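PDB 3RCN: beta-N-acetylhexosaminidase from Arthrobacter aurescens, which probably hydrolyses terminal non-reducing N-acetyl-D-hexosamine residues from N-acetyl-beta-D-hexosaminides, as a member of glycosyl hydrolase family 20. Local coordinates for residues 205-209 and 275-279; 246-251 and 280-284; 405-409 and 452-457. The contacts are given in a common frame with arbitrary orientation. Residues are numbered along the deposited sequence.

In the fold
All three contacts belong to the TIM-barrel catalytic domain and lie near Glu316, the predicted proton donor. Contacts 1 and 2 share one loop: 275-279 runs directly into 280-284, so the same chain packs first on 205-209 and then on 246-251, with the contact centres about 16 Å apart. Contact 3 is at the end of barrel strand 449-456, its centre about 19 Å from contact 1 and about 22 Å from contact 2, and touches neither. Gly278 lies about 6 Å, Gly248 about 7 Å and the Tyr407 side chain about 7 Å from the side chain of Glu316. Glycerol, probably from the crystallisation liquor, lies near each contact, consistent with a pocket among these loops.

Contact 1. Residues 205-209 and 275-279; sequences GSWRA and TRWGI
Two loops meet, with Trp207 and Trp277 as the nearest CA pair (5.4 Å). Segment 275-279 lacks regular structure: Arg276, Trp277 and Ile279 are extended and Gly278 has positive phi. In 205-209 a 3-10 turn (207-209) follows an ST turn, Arg208 N to Ser206 OG (3.2 Å). A stacked cation-pi pair dominates: the Arg276 guanidinium (chi1 p, chi2 t, chi3 m) lies flat on the Trp207 indole (chi1 p), planes at 15°, with CZ 4.2 Å from the six-membered ring centroid, off-centre. NE (2.8 Å) and NH2 (3.0 Å) of Arg276 donate to Trp277 O, fixing it. Trp207 CD1 packs on Trp277 CB at 4.0 Å, while Gly205 O meets the Trp277 (chi1 m) indole edge at CD1, 3.3 Å. Gly278 CA lies 3.8 Å from Trp207 NE1, where a CB would clash; its backbone angles call for glycine. An aromatic face thus receives the cationic Arg276, whose NH1 weakly hydrogen-bonds a glycerol, consistent with an aromatic, cationic pocket wall near Glu316, the predicted proton donor.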
# COMPACT_ATOMS: atom_id res chain seq x y z
N GLY A 205 -19.58 -14.47 2.62
CA GLY A 205 -19.33 -15.90 2.66
C GLY A 205 -19.72 -16.55 1.34
O GLY A 205 -19.89 -15.86 0.33
N SER A 206 -19.86 -17.88 1.34
CA SER A 206 -20.31 -18.61 0.17
C SER A 206 -21.65 -18.06 -0.31
O SER A 206 -22.49 -17.71 0.52
CB SER A 206 -20.47 -20.10 0.51
OG SER A 206 -21.02 -20.83 -0.58
N TRP A 207 -21.86 -17.98 -1.63
CA TRP A 207 -23.16 -17.53 -2.16
C TRP A 207 -24.29 -18.45 -1.69
O TRP A 207 -25.46 -18.07 -1.67
CB TRP A 207 -23.15 -17.41 -3.70
CG TRP A 207 -22.94 -18.73 -4.40
CD1 TRP A 207 -21.76 -19.25 -4.82
CD2 TRP A 207 -23.95 -19.68 -4.76
NE1 TRP A 207 -21.96 -20.48 -5.40
CE2 TRP A 207 -23.30 -20.77 -5.38
CE3 TRP A 207 -25.34 -19.72 -4.62
CZ2 TRP A 207 -23.99 -21.88 -5.86
CZ3 TRP A 207 -26.03 -20.83 -5.08
CH2 TRP A 207 -25.35 -21.90 -5.70
N ARG A 208 -23.92 -19.66 -1.27
CA ARG A 208 -24.89 -20.64 -0.81
C ARG A 208 -25.56 -20.28 0.51
O ARG A 208 -26.57 -20.87 0.87
CB ARG A 208 -24.24 -22.02 -0.72
CG ARG A 208 -23.93 -22.62 -2.08
CD ARG A 208 -23.03 -23.82 -2.01
NE ARG A 208 -22.48 -24.11 -3.33
CZ ARG A 208 -23.16 -24.71 -4.31
NH1 ARG A 208 -22.58 -24.93 -5.48
NH2 ARG A 208 -24.42 -25.08 -4.11
N ALA A 209 -25.01 -19.31 1.22
CA ALA A 209 -25.60 -18.87 2.48
C ALA A 209 -26.60 -17.74 2.24
O ALA A 209 -27.33 -17.34 3.14
CB ALA A 209 -24.52 -18.44 3.46
N THR A 275 -24.08 -9.13 -7.84
CA THR A 275 -23.70 -9.00 -6.43
C THR A 275 -23.33 -10.30 -5.69
O THR A 275 -23.01 -10.27 -4.50
CB THR A 275 -24.77 -8.24 -5.61
OG1 THR A 275 -25.93 -9.06 -5.44
CG2 THR A 275 -25.16 -6.96 -6.30
N ARG A 276 -23.34 -11.43 -6.39
CA ARG A 276 -23.06 -12.71 -5.73
C ARG A 276 -21.96 -13.48 -6.41
O ARG A 276 -21.52 -13.11 -7.51
CB ARG A 276 -24.32 -13.57 -5.60
CG ARG A 276 -25.11 -13.71 -6.89
CD ARG A 276 -25.89 -15.02 -6.93
NE ARG A 276 -25.02 -16.16 -7.18
CZ ARG A 276 -25.46 -17.36 -7.58
NH1 ARG A 276 -26.75 -17.56 -7.77
NH2 ARG A 276 -24.60 -18.35 -7.79
N TRP A 277 -21.48 -14.52 -5.74
CA TRP A 277 -20.43 -15.37 -6.30
C TRP A 277 -21.00 -16.53 -7.12
O TRP A 277 -22.22 -16.68 -7.25
CB TRP A 277 -19.52 -15.90 -5.18
CG TRP A 277 -19.14 -14.83 -4.14
CD1 TRP A 277 -19.26 -14.94 -2.78
CD2 TRP A 277 -18.60 -13.52 -4.38
NE1 TRP A 277 -18.83 -13.79 -2.18
CE2 TRP A 277 -18.42 -12.90 -3.13
CE3 TRP A 277 -18.25 -12.81 -5.53
CZ2 TRP A 277 -17.91 -11.61 -3.00
CZ3 TRP A 277 -17.74 -11.53 -5.40
CH2 TRP A 277 -17.58 -10.94 -4.14
N GLY A 278 -20.11 -17.35 -7.67
CA GLY A 278 -20.48 -18.59 -8.32
C GLY A 278 -20.60 -18.48 -9.82
O GLY A 278 -20.08 -17.53 -10.42
N ILE A 279 -21.28 -19.44 -10.43
CA ILE A 279 -21.41 -19.47 -11.88
C ILE A 279 -22.69 -18.79 -12.37
O ILE A 279 -23.79 -19.07 -11.88
CB ILE A 279 -21.28 -20.90 -12.43
CG1 ILE A 279 -19.94 -21.50 -12.01
CG2 ILE A 279 -21.42 -20.92 -13.96
CD1 ILE A 279 -19.72 -22.91 -12.53

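Contact 2. Residues 246-251 and 280-284; sequences VPGHSQ and NETVL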
# COMPACT_ATOMS: atom_id res chain seq x y z
N VAL A 246 -14.25 -14.09 -21.45
CA VAL A 246 -15.39 -14.20 -22.36
C VAL A 246 -15.59 -15.66 -22.76
O VAL A 246 -14.65 -16.45 -22.70
CB VAL A 246 -15.16 -13.39 -23.63
CG1 VAL A 246 -15.15 -11.88 -23.31
CG2 VAL A 246 -13.87 -13.83 -24.30
N PRO A 247 -16.80 -16.03 -23.21
CA PRO A 247 -18.13 -15.41 -23.25
C PRO A 247 -18.86 -15.37 -21.91
O PRO A 247 -19.86 -14.66 -21.80
CB PRO A 247 -18.87 -16.28 -24.26
CG PRO A 247 -18.30 -17.62 -24.03
CD PRO A 247 -16.86 -17.44 -23.64
N GLY A 248 -18.42 -16.19 -20.96
CA GLY A 248 -19.00 -16.20 -19.62
C GLY A 248 -18.35 -15.18 -18.69
O GLY A 248 -17.49 -14.42 -19.13
N HIS A 249 -18.77 -15.17 -17.42
CA HIS A 249 -18.30 -14.18 -16.44
C HIS A 249 -18.41 -12.76 -16.96
O HIS A 249 -17.53 -11.96 -16.75
CB HIS A 249 -16.86 -14.48 -16.02
CG HIS A 249 -16.71 -15.79 -15.31
ND1 HIS A 249 -16.55 -16.98 -15.98
CD2 HIS A 249 -16.77 -16.10 -13.99
CE1 HIS A 249 -16.48 -17.97 -15.10
NE2 HIS A 249 -16.62 -17.46 -13.89
N SER A 250 -19.41 -12.50 -17.77
CA SER A 250 -19.57 -11.21 -18.41
C SER A 250 -20.60 -10.21 -17.87
O SER A 250 -20.75 -9.14 -18.45
CB SER A 250 -19.68 -11.39 -19.91
OG SER A 250 -18.49 -11.99 -20.37
N GLN A 251 -21.32 -10.55 -16.81
CA GLN A 251 -22.41 -9.65 -16.38
C GLN A 251 -22.04 -8.17 -16.10
O GLN A 251 -22.90 -7.30 -16.14
CB GLN A 251 -23.18 -10.22 -15.20
CG GLN A 251 -24.47 -9.47 -14.93
CD GLN A 251 -25.42 -10.26 -14.07
OE1 GLN A 251 -25.48 -11.49 -14.16
NE2 GLN A 251 -26.17 -9.56 -13.22
N ASN A 280 -22.52 -17.88 -13.32
CA ASN A 280 -23.62 -17.10 -13.86
C ASN A 280 -24.22 -17.73 -15.12
O ASN A 280 -23.52 -18.03 -16.09
CB ASN A 280 -23.11 -15.70 -14.19
CG ASN A 280 -24.20 -14.67 -14.12
OD1 ASN A 280 -25.38 -15.00 -14.08
ND2 ASN A 280 -23.81 -13.40 -14.10
N GLU A 281 -25.54 -17.93 -15.12
CA GLU A 281 -26.21 -18.39 -16.32
C GLU A 281 -26.34 -17.24 -17.32
O GLU A 281 -26.60 -17.45 -18.51
CB GLU A 281 -27.59 -18.98 -15.99
CG GLU A 281 -27.56 -20.43 -15.54
CD GLU A 281 -28.95 -21.05 -15.43
OE1 GLU A 281 -29.94 -20.40 -15.82
OE2 GLU A 281 -29.04 -22.20 -14.94
N THR A 282 -26.15 -16.02 -16.85
CA THR A 282 -26.22 -14.88 -17.74
C THR A 282 -24.88 -14.63 -18.42
O THR A 282 -23.89 -14.33 -17.76
CB THR A 282 -26.73 -13.65 -16.99
OG1 THR A 282 -28.09 -13.89 -16.62
CG2 THR A 282 -26.65 -12.40 -17.85
N VAL A 283 -24.85 -14.75 -19.74
CA VAL A 283 -23.60 -14.67 -20.48
C VAL A 283 -23.75 -13.84 -21.74
O VAL A 283 -24.84 -13.36 -22.06
CB VAL A 283 -23.08 -16.08 -20.82
CG1 VAL A 283 -22.85 -16.85 -19.55
CG2 VAL A 283 -24.08 -16.82 -21.69
N LEU A 284 -22.66 -13.65 -22.47
CA LEU A 284 -22.72 -12.89 -23.70
C LEU A 284 -23.66 -13.53 -24.72
O LEU A 284 -23.79 -14.75 -24.80
CB LEU A 284 -21.34 -12.74 -24.33
CG LEU A 284 -20.32 -11.92 -23.55
CD1 LEU A 284 -19.01 -11.90 -24.31
CD2 LEU A 284 -20.81 -10.50 -23.30
O HOH W 1 -20.55 -17.32 -16.67
O HOH W 2 -21.47 -14.18 -17.05
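The shortest polar link joins two amides: Asn280 ND2 donates to Gln251 OE1 at 2.5 Å, nearly straight at 172°. ND2 also donates to Asp179 OD2, which accepts from Gln251 N as well. Asparagine suits this place because its other end is used too, OD1 accepting from Thr282 N (3.1 Å) in an Asx turn that bends the chain. At the far end of the contact Leu284 N donates to Pro247 O (3.1 Å, 171°). Between these links the backbones are bridged by water: water 1 accepts from His249 N (2.9 Å) and lies 3.1 Å from Asn280 O, while water 2 accepts from Ser250 N (2.8 Å) and lies 2.5 Å from Thr282 O. Ser250 OG turns back to Gly248 O (2.9 Å).

Outside this polar core the packing is apolar. Leu284 CD1 meets Val246 CG1 at 4.0 Å, and Pro247 CB, beyond a cis peptide bond, lies 4.3 Å from Leu284 CB; Gly248 CA lies 3.9 Å from Val283 CG1. The contact ties the loop following strand 239-243 to the one leading into helix 288-304, whose Tyr294 packs on Val246, Ser250 and Leu284, while Phe347 of helix 342-357 also touches Val246 and Leu284.

Contact 3. Residues 405-409 and 452-457; sequences KLYLD and AQANIW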
# COMPACT_ATOMS: atom_id res chain seq x y z
N LYS A 405 -4.61 -28.28 -6.06
CA LYS A 405 -3.23 -28.09 -5.60
C LYS A 405 -2.89 -26.62 -5.38
O LYS A 405 -2.50 -26.22 -4.29
CB LYS A 405 -2.25 -28.70 -6.60
CG LYS A 405 -2.36 -30.20 -6.80
CD LYS A 405 -2.21 -30.94 -5.48
CE LYS A 405 -2.10 -32.43 -5.70
NZ LYS A 405 -3.19 -32.93 -6.57
N LEU A 406 -2.95 -25.86 -6.46
CA LEU A 406 -2.47 -24.49 -6.56
C LEU A 406 -3.46 -23.33 -6.35
O LEU A 406 -3.15 -22.20 -6.74
CB LEU A 406 -1.65 -24.31 -7.83
CG LEU A 406 -0.41 -25.21 -7.86
CD1 LEU A 406 0.52 -24.83 -8.99
CD2 LEU A 406 0.32 -25.14 -6.53
N TYR A 407 -4.68 -23.61 -5.91
CA TYR A 407 -5.64 -22.52 -5.67
C TYR A 407 -5.53 -21.99 -4.24
O TYR A 407 -5.83 -22.69 -3.27
CB TYR A 407 -7.08 -22.94 -5.99
CG TYR A 407 -7.42 -22.92 -7.47
CD1 TYR A 407 -6.42 -22.95 -8.43
CD2 TYR A 407 -8.74 -22.84 -7.91
CE1 TYR A 407 -6.71 -22.91 -9.78
CE2 TYR A 407 -9.04 -22.81 -9.27
CZ TYR A 407 -8.03 -22.84 -10.19
OH TYR A 407 -8.31 -22.81 -11.54
N LEU A 408 -5.11 -20.73 -4.12
CA LEU A 408 -4.74 -20.17 -2.82
C LEU A 408 -5.89 -19.51 -2.07
O LEU A 408 -5.74 -19.10 -0.93
CB LEU A 408 -3.57 -19.19 -2.98
CG LEU A 408 -2.29 -19.76 -3.58
CD1 LEU A 408 -1.21 -18.68 -3.72
CD2 LEU A 408 -1.80 -20.93 -2.74
N ASP A 409 -7.04 -19.39 -2.72
CA ASP A 409 -8.25 -18.98 -2.01
C ASP A 409 -8.75 -20.13 -1.12
O ASP A 409 -9.59 -19.93 -0.26
CB ASP A 409 -9.34 -18.49 -2.98
CG ASP A 409 -9.67 -19.51 -4.08
OD1 ASP A 409 -10.88 -19.73 -4.33
OD2 ASP A 409 -8.74 -20.08 -4.71
N ALA A 452 4.21 -23.47 -14.32
CA ALA A 452 3.06 -23.57 -13.43
C ALA A 452 2.62 -22.20 -12.90
O ALA A 452 3.31 -21.20 -13.10
CB ALA A 452 3.33 -24.54 -12.27
N GLN A 453 1.45 -22.16 -12.28
CA GLN A 453 0.91 -20.91 -11.78
C GLN A 453 0.01 -21.14 -10.57
O GLN A 453 -0.74 -22.12 -10.52
CB GLN A 453 0.18 -20.22 -12.92
CG GLN A 453 -0.73 -19.09 -12.56
CD GLN A 453 -1.46 -18.59 -13.79
OE1 GLN A 453 -0.84 -18.22 -14.78
NE2 GLN A 453 -2.79 -18.61 -13.75
N ALA A 454 0.07 -20.25 -9.59
CA ALA A 454 -0.84 -20.30 -8.45
C ALA A 454 -1.92 -19.23 -8.62
O ALA A 454 -1.62 -18.10 -9.02
CB ALA A 454 -0.08 -20.11 -7.15
N ASN A 455 -3.16 -19.59 -8.34
CA ASN A 455 -4.29 -18.67 -8.52
C ASN A 455 -4.90 -18.22 -7.19
O ASN A 455 -5.18 -19.04 -6.32
CB ASN A 455 -5.37 -19.29 -9.40
CG ASN A 455 -4.88 -19.61 -10.80
OD1 ASN A 455 -3.89 -19.06 -11.25
ND2 ASN A 455 -5.58 -20.51 -11.49
N ILE A 456 -5.09 -16.91 -7.04
CA ILE A 456 -5.75 -16.37 -5.87
C ILE A 456 -7.08 -15.72 -6.28
O ILE A 456 -7.11 -14.59 -6.78
CB ILE A 456 -4.83 -15.30 -5.25
CG1 ILE A 456 -3.40 -15.85 -5.15
CG2 ILE A 456 -5.36 -14.83 -3.90
CD1 ILE A 456 -2.36 -14.79 -4.85
N TRP A 457 -8.19 -16.39 -5.98
CA TRP A 457 -9.50 -15.85 -6.33
C TRP A 457 -10.00 -15.03 -5.15
O TRP A 457 -9.86 -15.44 -4.01
CB TRP A 457 -10.48 -16.96 -6.68
CG TRP A 457 -10.00 -17.76 -7.85
CD1 TRP A 457 -9.37 -18.97 -7.82
CD2 TRP A 457 -10.07 -17.38 -9.23
NE1 TRP A 457 -9.06 -19.37 -9.08
CE2 TRP A 457 -9.48 -18.42 -9.97
CE3 TRP A 457 -10.59 -16.28 -9.91
CZ2 TRP A 457 -9.39 -18.39 -11.36
CZ3 TRP A 457 -10.51 -16.24 -11.29
CH2 TRP A 457 -9.91 -17.29 -12.00
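This is a short parallel pairing in which a loop lies alongside the end of a barrel strand: 405-409 follows strand 397-400, and its part 406-409 runs 11° from 452-457. A single beta bridge joins Tyr407 with Asn455. Both backbone groups of Asn455 take part, its N donating to Leu406 O (3.1 Å) and its O accepting from Leu408 N (2.8 Å), the pattern of a parallel bridge.

Leucines suit the buried side: Leu408 CD1 rests 3.9 Å from both Ala454 CB and Ile456 CG1, and Leu406 CD1 lies 4.3 Å from Ala452 CB, the small alanines allowing this close approach. Helix 474-483 packs on these leucines through Phe482 and Ile478. Elsewhere the aromatics meet. The edge of Trp457 points to the face of Tyr407, planes at 60° and the centroid of its five-membered ring 4.9 Å from that of Tyr407, while Asp409 OD2 lies at the indole edge, 3.4 Å from Trp457 CD1. Gln453 NE2 donates to Asn455 OD1 (2.8 Å), and Gln453 OE1 is hydrogen-bonded to Tyr140 OH of strand 140-146. TIM barrels place their active sites at the C-terminal ends of the strands; here the Tyr407 side chain lies about 7 Å from that of Glu316, the predicted proton donor.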